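Local atomic coordinates of Exo-beta-1,3-glucanase (Streptomyces sp. SirexAA-E, PDB entry 4PEY), a protein that hydrolyses laminarin and laminarioligosaccharides as a secreted exo-beta-1,3-glucanase of glycoside hydrolase family 55, yielding glucose and laminaribiose. Residues Y176-S181 against S219-F224; P133-H138 against Y157-K162; L213-V218 against R240-G245. The protein carries 1 engineered substitution. All coordinates share one frame; numbering follows the deposited sequence.

Contact 1 (Y176-S181 against S219-F224); sequences YTRDSS and SREKPF
Arg178 and Asp179 meet Ser219 and Glu221 in a buried polar cluster where the chain turns a corner between strands 174-178 and 180-182. Arg178, near the end of strand 174-178, reaches across tip to tip with Glu221: its NH1 lies 2.9 Å from Glu221 OE2 and its NH2 2.9 Å from Glu221 OE1, an end-on, two-nitrogen salt bridge. Both oxygens lie near the guanidinium plane, but the carboxylate is twisted 37° from it. OE2 is met on its syn side, whereas NH2 approaches OE1 from above the carboxylate plane. Ser219 CB rests over one guanidinium face, toward the rim. Arg178 NH2 also pairs with Asp397.

Asp179 sits at the corner with positive phi (51°), a conformation that aspartate tolerates better than most residues. Its OD2 takes a hydrogen from Ser219 OG at 2.7 Å, a hydroxyl set between its own backbone N and carbonyl carbon (chi1 62°), and another from Arg178 NH1 at 2.8 Å, the two donors arriving from opposite faces of the carboxylate; OD1 is bonded to Thr216. Ser180 then turns its OG back to Arg178 O, 2.8 Å away.

Asp179 OD2 and Glu221 OE2 stand only 4.2 Å apart. Arg178 NH1 bridges these like charges, and Arg240 gives Glu221 a second cationic partner, so both carboxylates are probably kept ionised despite their burial.

Contact 2 (P133-H138 against Y157-K162); sequences PFRRMH and YIADSK
Phe134 and Arg135 pair with Ile158 and Ala159 as parallel strands on successive coils of a right-handed beta-helix, the fold of family 55 enzymes. The strand bonds run alternately: Phe134 N to Tyr157 O, Ala159 N to Phe134 O (3.1 Å), and Arg136 N to Ala159 O. Both chains then turn a corner at Arg136 and Asp160, each with positive phi, and pairing resumes with Lys162 N to Met137 O at 2.8 Å.

Ser161 bridges the corner. Its OG receives Met137 N at 3.1 Å and donates to Ala159 O, which thus takes two hydrogens; a small hydroxyl suits this bend because it can both accept and donate. In the conformer of Arg136 described, it runs beside Asp160, their long ion pair (Arg136 NH2 to Asp160 OD2, 3.8 Å) spanned by a water that accepts from NH2 and donates to OD2. Leu82 O takes Arg136 NH1, and Ser247 bonds Asp160 OD2.

Phe134 lies alongside Ile158, with Met137 CG over one ring face, toward the rim. His138, CG anti to its backbone N (chi1 -176°), runs beside the aliphatic chain of one Lys162 conformer; Asp85 and Asp164 hold the imidazole. Arg135 forms a salt bridge with Asp370, and Tyr157 OH bonds Asp397; between them, Tyr157 CE2 sits over the centre of the Arg135 guanidinium, 3.5 Å from Arg135 CZ.

Contact 3 (L213-V218 against R240-G245); sequences LETTPV and RTNARG
Glu214 and Arg244 lie with their flat ends stacked, carboxylate and guanidinium planes only 9° apart. Glu214 OE2 stands over the centre of the guanidinium, 3.4 Å from Arg244 NE, so this salt bridge is purely electrostatic. The directed bond comes at the edge instead, where Arg244 NH1 meets a lone pair of Glu214 O at 2.9 Å. A long, extended arginine suits the place: its in-plane N-H serves a carbonyl while its face receives an acid.

Thr215 and Asn242 cross obliquely. Thr215 OG1 lies between the backbone N and carbonyl carbon (chi1 63°), where it shares a water with Asn242 OD1.

In the backbone, Thr216 and Ala243 form an antiparallel hydrogen-bonded pair, Thr216 N to Ala243 O and Ala243 N to Thr216 O, each 2.9 Å. Asn242, at positive phi (50°), shares Thr216 with Ala243 in a G1 beta bulge, and its N bonds Pro217 O; asparagine accepts this backbone more readily than most residues.

Strands 210-220 and 231-243 meet here antiparallel at the surface. Thr216, on the face of Ala243, bonds Asp179 and Ser195; Val218, on the face of Thr241, packs on Leu429 of strand 429-436; Leu213 and Pro217 touch Ile453 of strand 450-458.

Overall arrangement
All three contacts belong to the N-terminal part of the chain, whose strands stack coil upon coil before the second run of coils begins near residue 263. Contact 2 closes before either of the others opens; contacts 1 and 3 interlock, their segments alternating in sequence and both drawing on strand 210-220. Centres of contacts 1 and 2 lie about 7 Å apart, joined because strands 157-159 and 174-178 are neighbours. The centre of contact 3 is about 10 Å from that of contact 1 and about 15 Å from that of contact 2. Bonds from Asp179 to Thr216 and from Ser219 to Arg240 tie the buried charged corner to the surface pair, where strand 210-220, parallel to 191-198, pairs antiparallel with 231-243.

Contact 1 (Y176-S181 against S219-F224)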
loop_
_atom_site.group_PDB
_atom_site.type_symbol
_atom_site.label_atom_id
_atom_site.label_comp_id
_atom_site.label_asym_id
_atom_site.label_seq_id
_atom_site.Cartn_x
_atom_site.Cartn_y
_atom_site.Cartn_z
ATOM N N TYR A 176 -5.666 -2.639 -8.297
ATOM C CA TYR A 176 -4.832 -3.840 -8.376
ATOM C C TYR A 176 -5.425 -4.968 -7.543
ATOM O O TYR A 176 -5.747 -4.783 -6.370
ATOM C CB TYR A 176 -3.394 -3.563 -7.911
ATOM C CG TYR A 176 -2.497 -4.792 -7.961
ATOM C CD1 TYR A 176 -2.381 -5.551 -9.128
ATOM C CD2 TYR A 176 -1.770 -5.197 -6.844
ATOM C CE1 TYR A 176 -1.557 -6.670 -9.176
ATOM C CE2 TYR A 176 -0.939 -6.315 -6.886
ATOM C CZ TYR A 176 -0.835 -7.043 -8.051
ATOM O OH TYR A 176 -0.010 -8.146 -8.076
ATOM N N THR A 177 -5.557 -6.138 -8.159
ATOM C CA THR A 177 -6.033 -7.334 -7.478
ATOM C C THR A 177 -5.015 -8.436 -7.716
ATOM O O THR A 177 -4.624 -8.663 -8.871
ATOM C CB THR A 177 -7.419 -7.790 -8.016
ATOM O OG1 THR A 177 -8.336 -6.689 -8.005
ATOM C CG2 THR A 177 -7.990 -8.958 -7.197
ATOM N N ARG A 178 -4.567 -9.120 -6.662
ATOM C CA ARG A 178 -3.715 -10.292 -6.895
ATOM C C ARG A 178 -4.126 -11.518 -6.100
ATOM O O ARG A 178 -4.688 -11.422 -5.004
ATOM C CB ARG A 178 -2.234 -9.992 -6.625
ATOM C CG ARG A 178 -1.835 -9.861 -5.191
ATOM C CD ARG A 178 -0.312 -10.116 -4.961
ATOM N NE ARG A 178 -0.045 -9.992 -3.532
ATOM C CZ ARG A 178 -0.339 -10.929 -2.629
ATOM N NH1 ARG A 178 -0.847 -12.099 -3.007
ATOM N NH2 ARG A 178 -0.122 -10.695 -1.342
ATOM N N ASP A 179 -3.871 -12.671 -6.715
ATOM C CA ASP A 179 -3.934 -13.974 -6.057
ATOM C C ASP A 179 -5.254 -14.142 -5.318
ATOM O O ASP A 179 -5.299 -14.320 -4.103
ATOM C CB ASP A 179 -2.721 -14.131 -5.141
ATOM C CG ASP A 179 -1.418 -13.981 -5.906
ATOM O OD1 ASP A 179 -1.445 -14.183 -7.140
ATOM O OD2 ASP A 179 -0.381 -13.651 -5.300
ATOM N N SER A 180 -6.324 -14.062 -6.099
ATOM C CA SER A 180 -7.684 -13.977 -5.585
ATOM C C SER A 180 -8.633 -14.736 -6.501
ATOM O O SER A 180 -8.224 -15.284 -7.527
ATOM C CB SER A 180 -8.129 -12.507 -5.478
ATOM O OG SER A 180 -7.430 -11.798 -4.461
ATOM N N SER A 181 -9.902 -14.750 -6.121
ATOM C CA SER A 181 -10.968 -15.321 -6.926
ATOM C C SER A 181 -12.131 -14.337 -6.950
ATOM O O SER A 181 -12.541 -13.848 -5.902
ATOM C CB SER A 181 -11.410 -16.669 -6.348
ATOM O OG SER A 181 -12.591 -17.143 -6.970
ATOM N N SER A 219 4.784 -14.278 -4.517
ATOM C CA SER A 219 4.042 -13.549 -3.502
ATOM C C SER A 219 4.144 -14.297 -2.186
ATOM O O SER A 219 4.401 -15.507 -2.151
ATOM C CB SER A 219 2.575 -13.336 -3.900
ATOM O OG SER A 219 1.883 -14.564 -4.055
ATOM N N ARG A 220 3.988 -13.562 -1.099
ATOM C CA ARG A 220 4.008 -14.169 0.220
ATOM C C ARG A 220 2.997 -13.421 1.057
ATOM O O ARG A 220 3.151 -12.226 1.270
ATOM C CB ARG A 220 5.397 -14.099 0.843
ATOM C CG ARG A 220 5.495 -14.821 2.184
ATOM C CD ARG A 220 6.941 -14.852 2.666
ATOM N NE ARG A 220 7.470 -13.506 2.889
ATOM C CZ ARG A 220 8.770 -13.199 2.882
ATOM N NH1 ARG A 220 9.684 -14.142 2.664
ATOM N NH2 ARG A 220 9.160 -11.944 3.091
ATOM N N GLU A 221 1.947 -14.101 1.505
ATOM C CA GLU A 221 0.872 -13.371 2.158
ATOM C C GLU A 221 1.343 -12.719 3.459
ATOM O O GLU A 221 2.226 -13.231 4.171
ATOM C CB GLU A 221 -0.340 -14.272 2.406
ATOM C CG GLU A 221 -0.905 -14.915 1.139
ATOM C CD GLU A 221 -1.183 -13.918 0.003
ATOM O OE1 GLU A 221 -1.497 -12.736 0.267
ATOM O OE2 GLU A 221 -1.089 -14.335 -1.175
ATOM N N LYS A 222 0.762 -11.560 3.739
ATOM C CA LYS A 222 1.119 -10.774 4.915
ATOM C C LYS A 222 0.840 -11.527 6.216
ATOM O O LYS A 222 -0.219 -12.139 6.363
ATOM C CB LYS A 222 0.347 -9.455 4.900
ATOM C CG LYS A 222 0.784 -8.481 5.968
ATOM C CD LYS A 222 -0.123 -7.256 5.998
ATOM C CE LYS A 222 -1.481 -7.597 6.586
ATOM N NZ LYS A 222 -1.461 -7.956 8.052
ATOM N N PRO A 223 1.795 -11.499 7.165
ATOM C CA PRO A 223 1.520 -12.110 8.470
ATOM C C PRO A 223 0.345 -11.432 9.173
ATOM O O PRO A 223 0.096 -10.238 8.954
ATOM C CB PRO A 223 2.826 -11.891 9.246
ATOM C CG PRO A 223 3.886 -11.790 8.170
ATOM C CD PRO A 223 3.198 -11.057 7.044
ATOM N N PHE A 224 -0.371 -12.179 10.001
ATOM C CA PHE A 224 -1.506 -11.608 10.722
ATOM C C PHE A 224 -1.682 -12.263 12.089
ATOM O O PHE A 224 -1.337 -13.440 12.299
ATOM C CB PHE A 224 -2.801 -11.734 9.900
ATOM C CG PHE A 224 -3.151 -13.153 9.539
ATOM C CD1 PHE A 224 -4.005 -13.899 10.343
ATOM C CD2 PHE A 224 -2.616 -13.748 8.403
ATOM C CE1 PHE A 224 -4.326 -15.214 10.020
ATOM C CE2 PHE A 224 -2.925 -15.069 8.077
ATOM C CZ PHE A 224 -3.781 -15.800 8.888
#

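Contact 2 (P133-H138 against Y157-K162)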
loop_
_atom_site.group_PDB
_atom_site.type_symbol
_atom_site.label_atom_id
_atom_site.label_comp_id
_atom_site.label_asym_id
_atom_site.label_seq_id
_atom_site.Cartn_x
_atom_site.Cartn_y
_atom_site.Cartn_z
ATOM N N PRO A 133 -5.865 -1.413 2.358
ATOM C CA PRO A 133 -5.831 -2.800 1.882
ATOM C C PRO A 133 -7.000 -3.671 2.335
ATOM O O PRO A 133 -7.553 -3.510 3.424
ATOM C CB PRO A 133 -4.517 -3.332 2.470
ATOM C CG PRO A 133 -4.302 -2.498 3.700
ATOM C CD PRO A 133 -4.759 -1.124 3.292
ATOM N N PHE A 134 -7.331 -4.622 1.469
ATOM C CA PHE A 134 -8.430 -5.562 1.635
ATOM C C PHE A 134 -7.800 -6.938 1.376
ATOM O O PHE A 134 -7.578 -7.315 0.217
ATOM C CB PHE A 134 -9.538 -5.202 0.634
ATOM C CG PHE A 134 -10.888 -5.841 0.880
ATOM C CD1 PHE A 134 -11.824 -5.227 1.702
ATOM C CD2 PHE A 134 -11.264 -6.993 0.194
ATOM C CE1 PHE A 134 -13.093 -5.777 1.894
ATOM C CE2 PHE A 134 -12.536 -7.542 0.371
ATOM C CZ PHE A 134 -13.444 -6.935 1.231
ATOM N N ARG A 135 -7.456 -7.653 2.449
ATOM C CA ARG A 135 -6.691 -8.908 2.360
ATOM C C ARG A 135 -7.385 -10.095 3.005
ATOM O O ARG A 135 -8.002 -9.951 4.053
ATOM C CB ARG A 135 -5.328 -8.771 3.047
ATOM C CG ARG A 135 -4.337 -7.818 2.410
ATOM C CD ARG A 135 -3.058 -7.766 3.253
ATOM N NE ARG A 135 -2.077 -6.808 2.740
ATOM C CZ ARG A 135 -1.159 -7.071 1.814
ATOM N NH1 ARG A 135 -1.082 -8.283 1.265
ATOM N NH2 ARG A 135 -0.327 -6.106 1.425
ATOM N N ARG A 136 -7.252 -11.271 2.401
ATOM C CA ARG A 136 -7.723 -12.513 3.023
ATOM C C ARG A 136 -9.188 -12.381 3.442
ATOM O O ARG A 136 -9.578 -12.788 4.535
ATOM C CB ARG A 136 -6.836 -12.883 4.230
ATOM C CG ARG A 136 -6.833 -14.360 4.617
ATOM C CD ARG A 136 -6.008 -14.593 5.893
ATOM N NE ARG A 136 -5.978 -15.996 6.309
ATOM C CZ ARG A 136 -5.110 -16.889 5.849
ATOM N NH1 ARG A 136 -5.149 -18.143 6.282
ATOM N NH2 ARG A 136 -4.201 -16.526 4.956
ATOM N N MET A 137 -9.996 -11.810 2.553
ATOM C CA MET A 137 -11.419 -11.618 2.807
ATOM C C MET A 137 -12.244 -12.609 2.001
ATOM O O MET A 137 -11.888 -12.946 0.868
ATOM C CB MET A 137 -11.843 -10.187 2.442
ATOM C CG MET A 137 -11.124 -9.106 3.243
ATOM S SD MET A 137 -11.603 -9.029 4.987
ATOM C CE MET A 137 -13.277 -8.395 4.873
ATOM N N HIS A 138 -13.369 -13.045 2.565
ATOM C CA HIS A 138 -14.344 -13.816 1.804
ATOM C C HIS A 138 -15.657 -13.056 1.764
ATOM O O HIS A 138 -16.360 -12.991 2.770
ATOM C CB HIS A 138 -14.582 -15.209 2.400
ATOM C CG HIS A 138 -15.506 -16.052 1.573
ATOM N ND1 HIS A 138 -16.202 -17.127 2.087
ATOM C CD2 HIS A 138 -15.868 -15.956 0.271
ATOM C CE1 HIS A 138 -16.934 -17.672 1.128
ATOM N NE2 HIS A 138 -16.757 -16.972 0.019
ATOM N N TYR A 157 -6.481 -1.872 -3.548
ATOM C CA TYR A 157 -5.683 -3.088 -3.413
ATOM C C TYR A 157 -6.484 -4.226 -2.792
ATOM O O TYR A 157 -6.965 -4.105 -1.671
ATOM C CB TYR A 157 -4.431 -2.787 -2.570
ATOM C CG TYR A 157 -3.522 -3.976 -2.335
ATOM C CD1 TYR A 157 -2.458 -4.247 -3.194
ATOM C CD2 TYR A 157 -3.732 -4.829 -1.253
ATOM C CE1 TYR A 157 -1.625 -5.348 -2.983
ATOM C CE2 TYR A 157 -2.907 -5.926 -1.029
ATOM C CZ TYR A 157 -1.859 -6.184 -1.897
ATOM O OH TYR A 157 -1.039 -7.267 -1.664
ATOM N N ILE A 158 -6.635 -5.323 -3.534
ATOM C CA ILE A 158 -7.222 -6.557 -3.003
ATOM C C ILE A 158 -6.218 -7.693 -3.178
ATOM O O ILE A 158 -5.657 -7.862 -4.266
ATOM C CB ILE A 158 -8.550 -6.933 -3.719
ATOM C CG1 ILE A 158 -9.650 -5.910 -3.408
ATOM C CG2 ILE A 158 -9.004 -8.351 -3.322
ATOM C CD1 ILE A 158 -10.831 -5.961 -4.380
ATOM N N ALA A 159 -5.977 -8.457 -2.116
ATOM C CA ALA A 159 -5.111 -9.633 -2.214
ATOM C C ALA A 159 -5.680 -10.810 -1.449
ATOM O O ALA A 159 -6.324 -10.640 -0.415
ATOM C CB ALA A 159 -3.709 -9.328 -1.710
ATOM N N ASP A 160 -5.421 -12.003 -1.973
ATOM C CA ASP A 160 -5.726 -13.255 -1.284
ATOM C C ASP A 160 -7.180 -13.322 -0.834
ATOM O O ASP A 160 -7.480 -13.833 0.241
ATOM C CB ASP A 160 -4.781 -13.458 -0.084
ATOM C CG ASP A 160 -4.635 -14.923 0.290
ATOM O OD1 ASP A 160 -4.951 -15.761 -0.572
ATOM O OD2 ASP A 160 -4.207 -15.251 1.423
ATOM N N SER A 161 -8.084 -12.830 -1.679
ATOM C CA SER A 161 -9.491 -12.749 -1.314
ATOM C C SER A 161 -10.390 -13.506 -2.276
ATOM O O SER A 161 -10.027 -13.751 -3.430
ATOM C CB SER A 161 -9.942 -11.284 -1.250
ATOM O OG SER A 161 -9.282 -10.602 -0.198
ATOM N N LYS A 162 -11.553 -13.910 -1.777
ATOM C CA LYS A 162 -12.572 -14.524 -2.616
ATOM C C LYS A 162 -13.843 -13.698 -2.559
ATOM O O LYS A 162 -14.431 -13.537 -1.482
ATOM C CB LYS A 162 -12.871 -15.961 -2.180
ATOM C CG LYS A 162 -13.908 -16.648 -3.068
ATOM C CD LYS A 162 -14.187 -18.085 -2.649
ATOM C CE LYS A 162 -14.834 -18.870 -3.788
ATOM N NZ LYS A 162 -16.059 -18.202 -4.315
HETATM O O HOH W 1 -3.433 -14.265 3.779
#

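Contact 3 (L213-V218 against R240-G245)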
loop_
_atom_site.group_PDB
_atom_site.type_symbol
_atom_site.label_atom_id
_atom_site.label_comp_id
_atom_site.label_asym_id
_atom_site.label_seq_id
_atom_site.Cartn_x
_atom_site.Cartn_y
_atom_site.Cartn_z
ATOM N N LEU A 213 -2.434 -10.773 -15.870
ATOM C CA LEU A 213 -1.366 -11.763 -15.806
ATOM C C LEU A 213 -1.906 -13.037 -15.159
ATOM O O LEU A 213 -2.573 -12.977 -14.127
ATOM C CB LEU A 213 -0.169 -11.222 -15.018
ATOM C CG LEU A 213 0.658 -10.064 -15.592
ATOM C CD1 LEU A 213 -0.122 -8.764 -15.729
ATOM C CD2 LEU A 213 1.852 -9.820 -14.700
ATOM N N GLU A 214 -1.621 -14.189 -15.763
ATOM C CA GLU A 214 -2.154 -15.457 -15.269
ATOM C C GLU A 214 -1.703 -15.771 -13.837
ATOM O O GLU A 214 -2.482 -16.288 -13.029
ATOM C CB GLU A 214 -1.744 -16.589 -16.212
ATOM C CG GLU A 214 -2.232 -17.975 -15.802
ATOM C CD GLU A 214 -3.692 -18.224 -16.153
ATOM O OE1 GLU A 214 -4.301 -17.365 -16.823
ATOM O OE2 GLU A 214 -4.225 -19.290 -15.762
ATOM N N THR A 215 -0.449 -15.454 -13.525
ATOM C CA THR A 215 0.095 -15.684 -12.189
ATOM C C THR A 215 0.890 -14.484 -11.684
ATOM O O THR A 215 1.302 -13.620 -12.465
ATOM C CB THR A 215 1.024 -16.921 -12.143
ATOM O OG1 THR A 215 2.162 -16.712 -12.995
ATOM C CG2 THR A 215 0.282 -18.180 -12.571
ATOM N N THR A 216 1.111 -14.451 -10.373
ATOM C CA THR A 216 2.026 -13.497 -9.756
ATOM C C THR A 216 3.385 -14.187 -9.594
ATOM O O THR A 216 3.447 -15.268 -9.011
ATOM C CB THR A 216 1.495 -13.016 -8.397
ATOM O OG1 THR A 216 0.125 -12.597 -8.531
ATOM C CG2 THR A 216 2.341 -11.862 -7.861
ATOM N N PRO A 217 4.472 -13.583 -10.124
ATOM C CA PRO A 217 5.771 -14.278 -10.159
ATOM C C PRO A 217 6.177 -14.845 -8.803
ATOM O O PRO A 217 6.574 -16.012 -8.692
ATOM C CB PRO A 217 6.745 -13.184 -10.608
ATOM C CG PRO A 217 5.912 -12.240 -11.393
ATOM C CD PRO A 217 4.522 -12.276 -10.806
ATOM N N VAL A 218 6.106 -13.999 -7.785
ATOM C CA VAL A 218 6.357 -14.377 -6.394
ATOM C C VAL A 218 5.372 -13.623 -5.513
ATOM O O VAL A 218 5.161 -12.430 -5.741
ATOM C CB VAL A 218 7.798 -14.016 -5.928
ATOM C CG1 VAL A 218 8.097 -14.633 -4.568
ATOM C CG2 VAL A 218 8.850 -14.414 -6.963
ATOM N N ARG A 240 4.732 -18.229 -2.203
ATOM C CA ARG A 240 4.251 -18.925 -3.387
ATOM C C ARG A 240 4.972 -18.394 -4.620
ATOM O O ARG A 240 5.194 -17.195 -4.742
ATOM C CB ARG A 240 2.742 -18.733 -3.555
ATOM C CG ARG A 240 1.899 -19.392 -2.497
ATOM C CD ARG A 240 0.445 -19.412 -2.931
ATOM N NE ARG A 240 -0.248 -18.146 -2.694
ATOM C CZ ARG A 240 -1.473 -17.883 -3.138
ATOM N NH1 ARG A 240 -2.116 -18.782 -3.883
ATOM N NH2 ARG A 240 -2.049 -16.718 -2.864
ATOM N N THR A 241 5.349 -19.275 -5.533
ATOM C CA THR A 241 5.875 -18.822 -6.817
ATOM C C THR A 241 4.836 -19.110 -7.891
ATOM O O THR A 241 4.141 -20.128 -7.829
ATOM C CB THR A 241 7.212 -19.497 -7.164
ATOM O OG1 THR A 241 7.017 -20.908 -7.252
ATOM C CG2 THR A 241 8.230 -19.219 -6.083
ATOM N N ASN A 242 4.714 -18.200 -8.856
ATOM C CA ASN A 242 3.671 -18.294 -9.873
ATOM C C ASN A 242 2.308 -18.525 -9.226
ATOM O O ASN A 242 1.579 -19.458 -9.572
ATOM C CB ASN A 242 4.001 -19.400 -10.872
ATOM C CG ASN A 242 5.273 -19.112 -11.635
ATOM O OD1 ASN A 242 5.510 -17.979 -12.056
ATOM N ND2 ASN A 242 6.107 -20.124 -11.797
ATOM N N ALA A 243 1.998 -17.662 -8.263
ATOM C CA ALA A 243 0.788 -17.766 -7.464
ATOM C C ALA A 243 -0.464 -17.486 -8.289
ATOM O O ALA A 243 -0.460 -16.635 -9.181
ATOM C CB ALA A 243 0.864 -16.808 -6.288
ATOM N N ARG A 244 -1.538 -18.198 -7.966
ATOM C CA ARG A 244 -2.837 -17.948 -8.569
ATOM C C ARG A 244 -3.920 -18.397 -7.603
ATOM O O ARG A 244 -3.811 -19.468 -6.998
ATOM C CB ARG A 244 -2.967 -18.665 -9.916
ATOM C CG ARG A 244 -4.296 -18.421 -10.632
ATOM C CD ARG A 244 -4.286 -18.979 -12.059
ATOM N NE ARG A 244 -5.605 -18.876 -12.681
ATOM C CZ ARG A 244 -6.072 -17.785 -13.282
ATOM N NH1 ARG A 244 -5.314 -16.698 -13.373
ATOM N NH2 ARG A 244 -7.297 -17.787 -13.804
ATOM N N GLY A 245 -4.955 -17.570 -7.450
ATOM C CA GLY A 245 -6.032 -17.864 -6.517
ATOM C C GLY A 245 -5.614 -17.671 -5.073
ATOM O O GLY A 245 -4.481 -17.283 -4.791
HETATM O O HOH W 2 4.574 -15.770 -12.819
#